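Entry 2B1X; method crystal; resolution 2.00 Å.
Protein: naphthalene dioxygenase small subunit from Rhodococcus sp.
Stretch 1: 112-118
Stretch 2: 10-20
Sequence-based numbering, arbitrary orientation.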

# COMPACT_ATOMS: atom_id res chain seq x y z
N GLU B 112 23.47 -5.30 -36.49
CA GLU B 112 22.68 -5.71 -35.33
C GLU B 112 23.33 -5.21 -34.04
O GLU B 112 24.56 -5.20 -33.93
CB GLU B 112 22.50 -7.23 -35.29
CG GLU B 112 21.44 -7.76 -36.24
CD GLU B 112 20.99 -9.19 -35.98
OE1 GLU B 112 21.45 -9.83 -35.01
OE2 GLU B 112 20.16 -9.71 -36.75
N PHE B 113 22.49 -4.79 -33.08
CA PHE B 113 22.96 -4.31 -31.79
C PHE B 113 22.21 -4.96 -30.62
O PHE B 113 21.00 -5.19 -30.70
CB PHE B 113 22.87 -2.78 -31.72
CG PHE B 113 23.72 -2.08 -32.74
CD1 PHE B 113 23.22 -1.81 -34.01
CD2 PHE B 113 25.03 -1.73 -32.44
CE1 PHE B 113 24.01 -1.17 -34.97
CE2 PHE B 113 25.84 -1.09 -33.40
CZ PHE B 113 25.32 -0.81 -34.67
N LYS B 114 22.95 -5.28 -29.56
CA LYS B 114 22.38 -5.79 -28.32
C LYS B 114 22.16 -4.61 -27.36
O LYS B 114 23.10 -3.92 -26.95
CB LYS B 114 23.26 -6.87 -27.69
CG LYS B 114 23.58 -8.06 -28.62
CD LYS B 114 24.42 -9.16 -27.91
CE LYS B 114 24.61 -10.39 -28.82
NZ LYS B 114 25.79 -11.23 -28.39
N VAL B 115 20.90 -4.38 -27.03
CA VAL B 115 20.52 -3.20 -26.31
C VAL B 115 19.78 -3.63 -25.05
O VAL B 115 18.78 -4.32 -25.14
CB VAL B 115 19.67 -2.26 -27.18
CG1 VAL B 115 19.29 -1.01 -26.41
CG2 VAL B 115 20.43 -1.91 -28.47
N THR B 116 20.33 -3.24 -23.91
CA THR B 116 19.82 -3.60 -22.59
C THR B 116 19.43 -2.34 -21.81
O THR B 116 20.23 -1.41 -21.67
CB THR B 116 20.89 -4.38 -21.79
OG1 THR B 116 21.42 -5.44 -22.60
CG2 THR B 116 20.25 -5.12 -20.63
N SER B 117 18.18 -2.30 -21.35
CA SER B 117 17.72 -1.16 -20.55
C SER B 117 16.93 -1.58 -19.33
O SER B 117 16.30 -2.64 -19.34
CB SER B 117 16.90 -0.21 -21.42
OG SER B 117 15.93 -0.90 -22.21
N ASN B 118 16.98 -0.76 -18.27
CA ASN B 118 16.08 -0.92 -17.13
C ASN B 118 14.73 -0.27 -17.41
O ASN B 118 14.67 0.83 -17.97
CB ASN B 118 16.72 -0.34 -15.87
CG ASN B 118 17.84 -1.21 -15.39
OD1 ASN B 118 18.07 -2.30 -15.96
ND2 ASN B 118 18.57 -0.74 -14.40
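Stretch 2 10-20: TTVREITEWLY

Residues 10-20 form a helix that lies across the strand 112-118 with its axis 10.7 Å away at closest approach. The two N-to-C directions diverge by 54° (signed crossing angle -54°), so helix and strand advance broadly the same way. The governing rule is a match of periods: every second strand residue (Phe-113, Val-115, Ser-117) points its CA-to-CB bond toward the helix, and every fourth helix residue (Thr-11, Ile-15, Leu-19) points back.

Thr-10 opens the helix out of reach of the strand, its O accepting a backbone hydrogen bond from Glu-14 N. Thr-11 makes the first contact. With chi1 in the m well, its CG2 rests over one face of the Phe-113 ring, 4.0 Å from the ring centroid and 3.7 Å from Phe-113 CZ, while its OG1 is hydrogen-bonded elsewhere in the structure.

Val-12, Arg-13 and Glu-14 turn through positions that do not touch the strand; Arg-13 NH2 instead forms a salt bridge to Glu-17 OE2 (3.2 Å), one helical turn on.

Ile-15 is the hub, covered most by the strand. Its CD1 approaches Phe-113 CG at 3.7 Å, off-centre on the ring, and its CG2 meets Val-115 CG2 at 3.7 Å. Here the backbones are also matched, with Ile-15 CA and Val-115 CA 8.2 Å apart.

Thr-16 points sideways and spends its hydroxyl on the helix itself, OG1 donating to Val-12 O at 2.7 Å. Glu-17 and Trp-18 make no contact with the strand. Leu-19 closes the row: its CD1 packs on Val-115 CG1 at 3.7 Å and lies 4.3 Å from Ser-117 OG. Tyr-20 is again clear of the strand.

No hydrogen bond crosses between the stretches; methyl-to-methyl and methyl-to-ring packing makes the fit, burying 251 Å² in total.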

# COMPACT_ATOMS: atom_id res chain seq x y z
N THR B 10 27.86 7.84 -32.06
CA THR B 10 26.73 8.40 -32.78
C THR B 10 25.61 7.35 -32.74
O THR B 10 24.43 7.69 -32.63
CB THR B 10 27.12 8.77 -34.23
OG1 THR B 10 27.64 10.10 -34.26
CG2 THR B 10 25.91 8.84 -35.16
N THR B 11 26.02 6.08 -32.79
CA THR B 11 25.11 4.95 -32.71
C THR B 11 24.38 4.86 -31.36
O THR B 11 23.18 4.60 -31.33
CB THR B 11 25.87 3.66 -33.02
OG1 THR B 11 26.44 3.76 -34.34
CG2 THR B 11 24.91 2.49 -33.15
N VAL B 12 25.11 5.09 -30.26
CA VAL B 12 24.52 5.12 -28.93
C VAL B 12 23.37 6.14 -28.87
O VAL B 12 22.29 5.84 -28.35
CB VAL B 12 25.58 5.44 -27.84
CG1 VAL B 12 24.92 5.71 -26.48
CG2 VAL B 12 26.58 4.29 -27.72
N ARG B 13 23.64 7.33 -29.40
CA ARG B 13 22.66 8.40 -29.45
C ARG B 13 21.41 7.97 -30.20
O ARG B 13 20.29 8.08 -29.70
CB ARG B 13 23.26 9.66 -30.10
CG ARG B 13 22.52 10.92 -29.71
CD ARG B 13 22.73 12.09 -30.64
NE ARG B 13 21.50 12.83 -30.87
CZ ARG B 13 21.44 14.07 -31.36
NH1 ARG B 13 22.56 14.71 -31.68
NH2 ARG B 13 20.27 14.66 -31.56
N GLU B 14 21.61 7.46 -31.41
CA GLU B 14 20.52 7.02 -32.25
C GLU B 14 19.69 5.94 -31.58
O GLU B 14 18.45 6.01 -31.59
CB GLU B 14 21.06 6.53 -33.61
CG GLU B 14 21.61 7.64 -34.49
CD GLU B 14 22.06 7.15 -35.86
OE1 GLU B 14 21.95 5.92 -36.13
OE2 GLU B 14 22.54 7.99 -36.67
N ILE B 15 20.36 4.95 -30.99
CA ILE B 15 19.67 3.84 -30.34
C ILE B 15 18.90 4.34 -29.12
O ILE B 15 17.74 4.00 -28.93
CB ILE B 15 20.65 2.69 -30.01
CG1 ILE B 15 20.98 1.92 -31.31
CG2 ILE B 15 20.07 1.76 -28.97
CD1 ILE B 15 22.12 0.91 -31.21
N THR B 16 19.54 5.20 -28.35
CA THR B 16 18.91 5.78 -27.18
C THR B 16 17.66 6.57 -27.60
O THR B 16 16.59 6.35 -27.05
CB THR B 16 19.92 6.61 -26.37
OG1 THR B 16 20.99 5.74 -25.96
CG2 THR B 16 19.30 7.10 -25.05
N GLU B 17 17.80 7.40 -28.64
CA GLU B 17 16.67 8.17 -29.15
C GLU B 17 15.58 7.24 -29.67
O GLU B 17 14.40 7.52 -29.49
CB GLU B 17 17.11 9.21 -30.19
CG GLU B 17 17.83 10.39 -29.51
CD GLU B 17 18.20 11.56 -30.42
OE1 GLU B 17 18.31 11.38 -31.67
OE2 GLU B 17 18.41 12.68 -29.87
N TRP B 18 15.98 6.13 -30.29
CA TRP B 18 15.01 5.16 -30.80
C TRP B 18 14.21 4.57 -29.62
O TRP B 18 12.98 4.45 -29.67
CB TRP B 18 15.73 4.08 -31.61
CG TRP B 18 14.82 3.15 -32.35
CD1 TRP B 18 14.47 3.21 -33.69
CD2 TRP B 18 14.16 1.99 -31.82
NE1 TRP B 18 13.63 2.17 -34.00
CE2 TRP B 18 13.43 1.40 -32.88
CE3 TRP B 18 14.12 1.38 -30.56
CZ2 TRP B 18 12.66 0.24 -32.70
CZ3 TRP B 18 13.35 0.23 -30.38
CH2 TRP B 18 12.63 -0.33 -31.45
N LEU B 19 14.89 4.23 -28.53
CA LEU B 19 14.21 3.66 -27.37
C LEU B 19 13.22 4.64 -26.76
O LEU B 19 12.13 4.24 -26.32
CB LEU B 19 15.23 3.23 -26.30
CG LEU B 19 16.06 1.98 -26.55
CD1 LEU B 19 17.03 1.79 -25.43
CD2 LEU B 19 15.14 0.77 -26.65
N TYR B 20 13.58 5.91 -26.73
CA TYR B 20 12.70 6.90 -26.11
C TYR B 20 11.51 7.16 -27.02
O TYR B 20 10.41 7.39 -26.53
CB TYR B 20 13.44 8.20 -25.78
CG TYR B 20 14.56 8.08 -24.78
CD1 TYR B 20 15.51 9.10 -24.68
CD2 TYR B 20 14.64 7.01 -23.87
CE1 TYR B 20 16.52 9.05 -23.76
CE2 TYR B 20 15.69 6.95 -22.90
CZ TYR B 20 16.62 7.98 -22.86
OH TYR B 20 17.67 8.00 -21.95